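Local coordinates for protein SalCYP truncation (Salinispora tropica, PDB 7ABB) that belongs to the cytochrome P450 family of heme proteins and holds a heme c in its pocket, at residues R30-A34 and V45-Y49; S42-L46 and D301-P306; I111-R116 and T354-E358. All coordinates share one frame; numbering follows the deposited sequence.

Contact 1 of 3, residues R30-A34 and V45-Y49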
loop_
_atom_site.group_PDB
_atom_site.type_symbol
_atom_site.label_atom_id
_atom_site.label_comp_id
_atom_site.label_asym_id
_atom_site.label_seq_id
_atom_site.Cartn_x
_atom_site.Cartn_y
_atom_site.Cartn_z
ATOM N N ARG A 30 -6.191 -23.877 9.563
ATOM C CA ARG A 30 -7.381 -23.403 8.874
ATOM C C ARG A 30 -8.247 -24.577 8.436
ATOM O O ARG A 30 -7.742 -25.590 7.927
ATOM C CB ARG A 30 -7.011 -22.533 7.677
ATOM C CG ARG A 30 -6.520 -23.259 6.428
ATOM C CD ARG A 30 -5.687 -22.304 5.599
ATOM N NE ARG A 30 -5.060 -22.785 4.365
ATOM C CZ ARG A 30 -5.550 -22.599 3.141
ATOM N NH1 ARG A 30 -4.860 -23.033 2.088
ATOM N NH2 ARG A 30 -6.731 -21.999 2.969
ATOM N N ALA A 31 -9.552 -24.448 8.683
ATOM C CA ALA A 31 -10.562 -25.357 8.168
ATOM C C ALA A 31 -11.776 -24.530 7.782
ATOM O O ALA A 31 -12.061 -23.493 8.401
ATOM C CB ALA A 31 -10.969 -26.431 9.195
ATOM N N ASP A 32 -12.492 -24.974 6.748
ATOM C CA ASP A 32 -13.678 -24.255 6.286
ATOM C C ASP A 32 -13.330 -22.826 5.883
ATOM O O ASP A 32 -14.184 -21.934 5.921
ATOM C CB ASP A 32 -14.771 -24.270 7.361
ATOM C CG ASP A 32 -15.201 -25.676 7.728
ATOM O OD1 ASP A 32 -15.488 -26.460 6.801
ATOM O OD2 ASP A 32 -15.227 -25.998 8.939
ATOM N N GLY A 33 -12.086 -22.595 5.478
ATOM C CA GLY A 33 -11.673 -21.302 4.963
ATOM C C GLY A 33 -11.261 -20.293 6.001
ATOM O O GLY A 33 -11.179 -19.103 5.672
ATOM N N ALA A 34 -10.982 -20.708 7.236
ATOM C CA ALA A 34 -10.596 -19.750 8.258
ATOM C C ALA A 34 -9.953 -20.452 9.440
ATOM O O ALA A 34 -10.082 -21.671 9.619
ATOM C CB ALA A 34 -11.799 -18.940 8.737
ATOM N N VAL A 45 -9.730 -15.220 11.172
ATOM C CA VAL A 45 -8.852 -14.936 10.044
ATOM C C VAL A 45 -9.311 -15.774 8.859
ATOM O O VAL A 45 -9.170 -17.009 8.873
ATOM C CB VAL A 45 -7.381 -15.228 10.375
ATOM C CG1 VAL A 45 -6.493 -14.869 9.191
ATOM C CG2 VAL A 45 -6.949 -14.474 11.626
ATOM N N LEU A 46 -9.856 -15.127 7.833
ATOM C CA LEU A 46 -10.193 -15.837 6.607
ATOM C C LEU A 46 -8.921 -16.202 5.856
ATOM O O LEU A 46 -7.927 -15.475 5.888
ATOM C CB LEU A 46 -11.107 -15.007 5.717
ATOM C CG LEU A 46 -12.431 -14.608 6.364
ATOM C CD1 LEU A 46 -13.362 -14.047 5.314
ATOM C CD2 LEU A 46 -13.166 -15.751 7.069
ATOM N N SER A 47 -8.941 -17.362 5.190
ATOM C CA SER A 47 -7.721 -17.899 4.597
ATOM C C SER A 47 -7.810 -18.244 3.118
ATOM O O SER A 47 -6.820 -18.754 2.561
ATOM C CB SER A 47 -7.285 -19.153 5.351
ATOM O OG SER A 47 -8.227 -20.196 5.150
ATOM N N THR A 48 -8.937 -17.992 2.461
ATOM C CA THR A 48 -9.097 -18.337 1.056
ATOM C C THR A 48 -9.278 -17.085 0.214
ATOM O O THR A 48 -9.802 -16.067 0.689
ATOM C CB THR A 48 -10.291 -19.296 0.814
ATOM O OG1 THR A 48 -11.555 -18.621 0.998
ATOM C CG2 THR A 48 -10.236 -20.480 1.727
ATOM N N TYR A 49 -8.870 -17.195 -1.051
ATOM C CA TYR A 49 -9.074 -16.114 -2.006
ATOM C C TYR A 49 -10.557 -15.840 -2.182
ATOM O O TYR A 49 -10.992 -14.689 -2.073
ATOM C CB TYR A 49 -8.440 -16.485 -3.340
ATOM C CG TYR A 49 -8.656 -15.495 -4.436
ATOM C CD1 TYR A 49 -7.792 -14.430 -4.603
ATOM C CD2 TYR A 49 -9.708 -15.631 -5.333
ATOM C CE1 TYR A 49 -7.971 -13.496 -5.632
ATOM C CE2 TYR A 49 -9.893 -14.717 -6.369
ATOM C CZ TYR A 49 -9.026 -13.657 -6.520
ATOM O OH TYR A 49 -9.214 -12.766 -7.547
HETATM O O HOH W 1 -12.268 -17.857 3.559
#
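The carbonyl oxygen of G33 is held by two donors, the backbone N of S47 and a water. S47 N lies 2.9 Å from G33 O with an N-H...O angle of 155°, but it comes from above the carbonyl plane, 45° out of it. The water donates to G33 O at 2.7 Å and also reaches T48 OG1. T48 is the N-cap residue of helix 49-56, its OG1 bonded to the backbone N of G51. G33 is the third residue of the type I' turn from A31 to A34, which is closed by backbone bonds in both directions between A31 and A34; its positive phi fits that turn, and its bare CA lets T48 CG2 approach to 3.6 Å. R30 lays its aliphatic part alongside S47, CD to S47 CB 3.5 Å. The chain runs straight past the serine from CG to NE, and the turn about its last torsion brings NH2 back to donate to S47 OG at 3.2 Å. That hydroxyl lies near the guanidinium plane, 14° out of it, at the edge of the group. Next to the turn, A34 and L46 form an antiparallel non-hydrogen-bonded pair, and both side chains lie on the same face, A34 CB touching L46 CD2 at 3.8 Å. The pair marks where strand 34-37, an outermost strand of the mixed five-stranded sheet, begins beside the end of strand 43-46. The chain leaves helix 19-29 at R30, turns, and enters the sheet, while the partner segment leaves the sheet and passes into helix 49-56, with L46 resting on I52 and A55 of that helix and S47 touching L309 of helix 307-310.

Contact 2 of 3, residues S42-L46 and D301-P306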
loop_
_atom_site.group_PDB
_atom_site.type_symbol
_atom_site.label_atom_id
_atom_site.label_comp_id
_atom_site.label_asym_id
_atom_site.label_seq_id
_atom_site.Cartn_x
_atom_site.Cartn_y
_atom_site.Cartn_z
ATOM N N SER A 42 -10.113 -11.700 20.667
ATOM C CA SER A 42 -10.365 -12.809 19.756
ATOM C C SER A 42 -10.795 -12.283 18.395
ATOM O O SER A 42 -11.283 -11.151 18.284
ATOM C CB SER A 42 -11.414 -13.774 20.315
ATOM O OG SER A 42 -12.731 -13.362 19.970
ATOM N N PHE A 43 -10.590 -13.093 17.354
ATOM C CA PHE A 43 -10.912 -12.698 15.986
ATOM C C PHE A 43 -10.779 -13.898 15.060
ATOM O O PHE A 43 -10.033 -14.844 15.336
ATOM C CB PHE A 43 -10.024 -11.543 15.493
ATOM C CG PHE A 43 -8.539 -11.821 15.559
ATOM C CD1 PHE A 43 -7.814 -11.536 16.709
ATOM C CD2 PHE A 43 -7.855 -12.328 14.455
ATOM C CE1 PHE A 43 -6.444 -11.771 16.764
ATOM C CE2 PHE A 43 -6.492 -12.572 14.511
ATOM C CZ PHE A 43 -5.790 -12.289 15.663
ATOM N N TRP A 44 -11.515 -13.843 13.960
ATOM C CA TRP A 44 -11.388 -14.806 12.880
ATOM C C TRP A 44 -10.437 -14.290 11.809
ATOM O O TRP A 44 -10.348 -13.079 11.561
ATOM C CB TRP A 44 -12.752 -15.097 12.256
ATOM C CG TRP A 44 -13.606 -16.029 13.071
ATOM C CD1 TRP A 44 -14.584 -15.695 13.970
ATOM C CD2 TRP A 44 -13.562 -17.475 13.058
ATOM N NE1 TRP A 44 -15.143 -16.832 14.511
ATOM C CE2 TRP A 44 -14.543 -17.929 13.963
ATOM C CE3 TRP A 44 -12.800 -18.418 12.361
ATOM C CZ2 TRP A 44 -14.777 -19.282 14.195
ATOM C CZ3 TRP A 44 -13.030 -19.757 12.597
ATOM C CH2 TRP A 44 -14.004 -20.178 13.505
ATOM N N VAL A 45 -9.730 -15.220 11.172
ATOM C CA VAL A 45 -8.852 -14.936 10.044
ATOM C C VAL A 45 -9.311 -15.774 8.859
ATOM O O VAL A 45 -9.170 -17.009 8.873
ATOM C CB VAL A 45 -7.381 -15.228 10.375
ATOM C CG1 VAL A 45 -6.493 -14.869 9.191
ATOM C CG2 VAL A 45 -6.949 -14.474 11.626
ATOM N N LEU A 46 -9.856 -15.127 7.833
ATOM C CA LEU A 46 -10.193 -15.837 6.607
ATOM C C LEU A 46 -8.921 -16.202 5.856
ATOM O O LEU A 46 -7.927 -15.475 5.888
ATOM C CB LEU A 46 -11.107 -15.007 5.717
ATOM C CG LEU A 46 -12.431 -14.608 6.364
ATOM C CD1 LEU A 46 -13.362 -14.047 5.314
ATOM C CD2 LEU A 46 -13.166 -15.751 7.069
ATOM N N ASP A 301 -18.155 -10.538 15.773
ATOM C CA ASP A 301 -16.776 -10.967 15.603
ATOM C C ASP A 301 -16.020 -10.011 14.699
ATOM O O ASP A 301 -16.524 -9.563 13.660
ATOM C CB ASP A 301 -16.705 -12.360 14.978
ATOM C CG ASP A 301 -17.047 -13.483 15.952
ATOM O OD1 ASP A 301 -16.948 -13.283 17.182
ATOM O OD2 ASP A 301 -17.418 -14.584 15.483
ATOM N N THR A 302 -14.774 -9.746 15.072
ATOM C CA THR A 302 -13.817 -9.149 14.153
ATOM C C THR A 302 -13.303 -10.221 13.207
ATOM O O THR A 302 -13.031 -11.350 13.634
ATOM C CB THR A 302 -12.673 -8.526 14.940
ATOM O OG1 THR A 302 -13.192 -7.461 15.748
ATOM C CG2 THR A 302 -11.582 -7.993 14.025
ATOM N N VAL A 303 -13.225 -9.879 11.924
ATOM C CA VAL A 303 -12.741 -10.782 10.888
ATOM C C VAL A 303 -11.621 -10.087 10.129
ATOM O O VAL A 303 -11.808 -8.993 9.607
ATOM C CB VAL A 303 -13.863 -11.188 9.918
ATOM C CG1 VAL A 303 -13.364 -12.180 8.896
ATOM C CG2 VAL A 303 -15.028 -11.791 10.679
ATOM N N LEU A 304 -10.474 -10.744 10.029
ATOM C CA LEU A 304 -9.360 -10.214 9.254
ATOM C C LEU A 304 -9.311 -10.840 7.867
ATOM O O LEU A 304 -9.611 -12.029 7.685
ATOM C CB LEU A 304 -8.026 -10.449 9.965
ATOM C CG LEU A 304 -7.883 -9.884 11.373
ATOM C CD1 LEU A 304 -6.426 -9.962 11.801
ATOM C CD2 LEU A 304 -8.410 -8.457 11.447
ATOM N N LEU A 305 -8.856 -10.039 6.900
ATOM C CA LEU A 305 -8.826 -10.385 5.481
ATOM C C LEU A 305 -7.385 -10.293 4.979
ATOM O O LEU A 305 -7.046 -9.394 4.195
ATOM C CB LEU A 305 -9.751 -9.462 4.689
ATOM C CG LEU A 305 -11.211 -9.409 5.178
ATOM C CD1 LEU A 305 -12.028 -8.489 4.262
ATOM C CD2 LEU A 305 -11.803 -10.762 5.230
ATOM N N PRO A 306 -6.502 -11.204 5.407
ATOM C CA PRO A 306 -5.072 -11.043 5.070
ATOM C C PRO A 306 -4.803 -11.289 3.591
ATOM O O PRO A 306 -5.055 -12.376 3.061
ATOM C CB PRO A 306 -4.378 -12.085 5.955
ATOM C CG PRO A 306 -5.458 -13.109 6.223
ATOM C CD PRO A 306 -6.711 -12.310 6.361
HETATM O O HOH W 2 -14.015 -10.619 17.665
HETATM O O HOH W 3 -13.968 -14.043 17.630
HETATM O O HOH W 4 -17.196 -16.819 16.859
#
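Strands 43-46 and 302-304 run parallel at 27°, their axes 4.6 Å apart at closest, and are joined by three backbone bonds: W44 N to T302 O, L304 N to W44 O and L46 N to L304 O. This is the one parallel junction of an otherwise antiparallel mixed sheet; strand 302-304 also bonds to strand 285-288, V303 with R286. On the face bearing W44 and V303, the indole turns its edge to D301: the carboxylate plane stands 51° from the ring, and a water accepts from W44 NE1 at 3.1 Å while donating to D301 OD2 at 2.6 Å. The same OD2 takes the backbone N of S298, so the carboxylate is tied to the loop directly and to the indole through the water. Farther along, L46 CG meets V303 CG1 at 3.6 Å, and L46 CD1 lies beside L305 CD2, the two leucines pointing the same way. On the face bearing V45 and L304, F43 CE2 meets L304 CD1 obliquely at 3.8 Å. A chi1 of 57° sets F43 CG between the backbone N and the carbonyl carbon, which projects the ring out from the strand to meet the leucine. V45 sends CG1 to P306 CG at 3.6 Å. Close by, the P306 ring packs on L46 O, a buried oxygen with no polar partner in the model. The chemistry is therefore divided: water and carboxylate serve the D301 end, whereas the L46 end is largely hydrocarbon and leaves one carbonyl without a hydrogen bond.

Contact 3 of 3, residues I111-R116 and T354-E358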
loop_
_atom_site.group_PDB
_atom_site.type_symbol
_atom_site.label_atom_id
_atom_site.label_comp_id
_atom_site.label_asym_id
_atom_site.label_seq_id
_atom_site.Cartn_x
_atom_site.Cartn_y
_atom_site.Cartn_z
ATOM N N ILE A 111 7.312 11.740 -12.190
ATOM C CA ILE A 111 7.751 10.580 -11.422
ATOM C C ILE A 111 9.072 10.061 -11.966
ATOM O O ILE A 111 10.007 9.753 -11.215
ATOM C CB ILE A 111 6.676 9.485 -11.468
ATOM C CG1 ILE A 111 5.390 9.933 -10.775
ATOM C CG2 ILE A 111 7.223 8.196 -10.849
ATOM C CD1 ILE A 111 4.254 8.977 -11.026
ATOM N N ARG A 112 9.158 9.954 -13.291
ATOM C CA ARG A 112 10.358 9.427 -13.932
ATOM C C ARG A 112 11.565 10.319 -13.685
ATOM O O ARG A 112 12.664 9.831 -13.384
ATOM C CB ARG A 112 10.097 9.259 -15.426
ATOM C CG ARG A 112 11.213 8.486 -16.136
ATOM C CD ARG A 112 10.966 8.273 -17.617
ATOM N NE ARG A 112 9.749 7.516 -17.813
ATOM C CZ ARG A 112 9.582 6.222 -17.546
ATOM N NH1 ARG A 112 10.576 5.461 -17.084
ATOM N NH2 ARG A 112 8.388 5.678 -17.744
ATOM N N ALA A 113 11.386 11.637 -13.827
ATOM C CA ALA A 113 12.502 12.553 -13.610
ATOM C C ALA A 113 12.966 12.514 -12.161
ATOM O O ALA A 113 14.168 12.639 -11.880
ATOM C CB ALA A 113 12.107 13.969 -14.007
ATOM N N ASN A 114 12.011 12.353 -11.241
ATOM C CA ASN A 114 12.299 12.174 -9.820
ATOM C C ASN A 114 13.157 10.923 -9.589
ATOM O O ASN A 114 14.252 11.010 -9.013
ATOM C CB ASN A 114 10.950 12.130 -9.093
ATOM C CG ASN A 114 11.021 11.833 -7.611
ATOM O OD1 ASN A 114 12.065 11.816 -6.973
ATOM N ND2 ASN A 114 9.846 11.584 -7.048
ATOM N N ALA A 115 12.711 9.768 -10.087
ATOM C CA ALA A 115 13.501 8.553 -9.940
ATOM C C ALA A 115 14.897 8.737 -10.511
ATOM O O ALA A 115 15.899 8.382 -9.878
ATOM C CB ALA A 115 12.831 7.398 -10.650
ATOM N N ARG A 116 14.980 9.292 -11.720
ATOM C CA ARG A 116 16.274 9.390 -12.400
ATOM C C ARG A 116 17.223 10.301 -11.637
ATOM O O ARG A 116 18.422 10.007 -11.484
ATOM C CB ARG A 116 16.066 9.882 -13.833
ATOM C CG ARG A 116 17.318 9.910 -14.677
ATOM C CD ARG A 116 17.060 10.442 -16.078
ATOM N NE ARG A 116 16.189 9.590 -16.894
ATOM C CZ ARG A 116 14.971 9.919 -17.333
ATOM N NH1 ARG A 116 14.409 11.094 -17.036
ATOM N NH2 ARG A 116 14.297 9.068 -18.085
ATOM N N THR A 354 7.914 2.729 -12.821
ATOM C CA THR A 354 8.822 3.786 -13.262
ATOM C C THR A 354 10.134 3.721 -12.494
ATOM O O THR A 354 11.221 3.867 -13.089
ATOM C CB THR A 354 8.151 5.146 -13.088
ATOM O OG1 THR A 354 6.959 5.194 -13.880
ATOM C CG2 THR A 354 9.052 6.238 -13.552
ATOM N N ALA A 355 10.063 3.526 -11.173
ATOM C CA ALA A 355 11.298 3.458 -10.388
ATOM C C ALA A 355 12.151 2.298 -10.843
ATOM O O ALA A 355 13.370 2.442 -11.009
ATOM C CB ALA A 355 10.999 3.315 -8.908
ATOM N N TRP A 356 11.545 1.133 -11.044
ATOM C CA TRP A 356 12.351 -0.009 -11.460
ATOM C C TRP A 356 12.894 0.152 -12.883
ATOM O O TRP A 356 13.997 -0.332 -13.190
ATOM C CB TRP A 356 11.545 -1.309 -11.334
ATOM C CG TRP A 356 11.260 -1.717 -9.887
ATOM C CD1 TRP A 356 11.839 -1.223 -8.755
ATOM C CD2 TRP A 356 10.314 -2.708 -9.459
ATOM N NE1 TRP A 356 11.309 -1.857 -7.642
ATOM C CE2 TRP A 356 10.361 -2.754 -8.053
ATOM C CE3 TRP A 356 9.428 -3.527 -10.134
ATOM C CZ2 TRP A 356 9.557 -3.629 -7.312
ATOM C CZ3 TRP A 356 8.624 -4.386 -9.401
ATOM C CH2 TRP A 356 8.700 -4.427 -8.009
ATOM N N GLU A 357 12.156 0.812 -13.772
ATOM C CA GLU A 357 12.673 1.118 -15.099
ATOM C C GLU A 357 13.925 1.980 -14.995
ATOM O O GLU A 357 14.969 1.694 -15.611
ATOM C CB GLU A 357 11.592 1.825 -15.929
ATOM C CG GLU A 357 10.481 0.921 -16.444
ATOM C CD GLU A 357 9.346 1.686 -17.092
ATOM O OE1 GLU A 357 9.183 2.889 -16.789
ATOM O OE2 GLU A 357 8.606 1.093 -17.909
ATOM N N GLU A 358 13.829 3.084 -14.249
ATOM C CA GLU A 358 14.970 3.990 -14.180
ATOM C C GLU A 358 16.128 3.343 -13.425
ATOM O O GLU A 358 17.294 3.578 -13.762
ATOM C CB GLU A 358 14.560 5.323 -13.543
ATOM C CG GLU A 358 13.551 6.119 -14.372
ATOM C CD GLU A 358 14.055 6.394 -15.751
ATOM O OE1 GLU A 358 15.173 6.940 -15.871
ATOM O OE2 GLU A 358 13.347 6.066 -16.720
HETATM O O HOH W 5 14.457 5.932 -19.020
#
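R112 sets CG anti to its backbone N, and its chain then bends at chi3 (-60°), bringing the guanidinium across to helix 345-362; E358 answers with a bend at chi2 (-57°) that folds its carboxylate back toward helix 108-120. Between them stands the first salt bridge: R112 NH1 donates to E358 OE2 at 2.9 Å, and the oxygen lies within the guanidinium plane and uses its anti lone pair. The same NH1 also donates to E357 OE1 at 2.9 Å, and NH2 reaches that oxygen at 3.1 Å, so the guanidinium grips a single atom end-on with two nitrogens. The second carboxylate oxygen of E358 serves R116, whose NE stands 3.0 Å from E358 OE1 in a salt bridge, the R116 guanidinium and E358 carboxylate planes being steeply inclined to each other. A water donates to E358 OE2 at 2.6 Å and accepts from R116 NH2. Two arginines and two glutamates thus form one network, in which the neighbouring opposite charges probably favour the ionised form of each partner. Beneath it the helices pack through methyl and methylene groups of I111, A115, T354 and E358. T354 CG2 lies over one face of the R112 guanidinium and touches R112 CA at 3.5 Å, while its hydroxyl turns back to A350 O; A115 CB meets E358 CB at 4.0 Å. I111 CG2 touches T354 CG2, and I111 and A115 also rest on Y138 of helix 130-147. The local axes are 8.9 Å apart at closest and cross at -45°. Helix 345-362, whose first turn belongs to the heme pocket, probably corresponds to the L helix of the mainly helical P450 fold, and the contact lies farther along it.

In the fold
From the N terminus, contact 1 closes first, a short loop in which 30-34 meets 45-49 across the hairpin of strands 34-37 and 43-46. Contact 2 opens on the same strand, sharing V45 and L46, and closes only when 301-306 returns after more than 250 residues; contacts 1 and 2 touch through A34 CB and W44 CE3. Contact 3 opens at 111-116 within that long span and closes at 354-358 after it, so contacts 2 and 3 cross. Contact 1 fixes the turn after helix 19-29 to the hairpin, contact 2 joins that hairpin to strand 302-304 from late in the chain, and contact 3 pairs helices 108-120 and 345-362, its centre about 38 Å from that of contact 2.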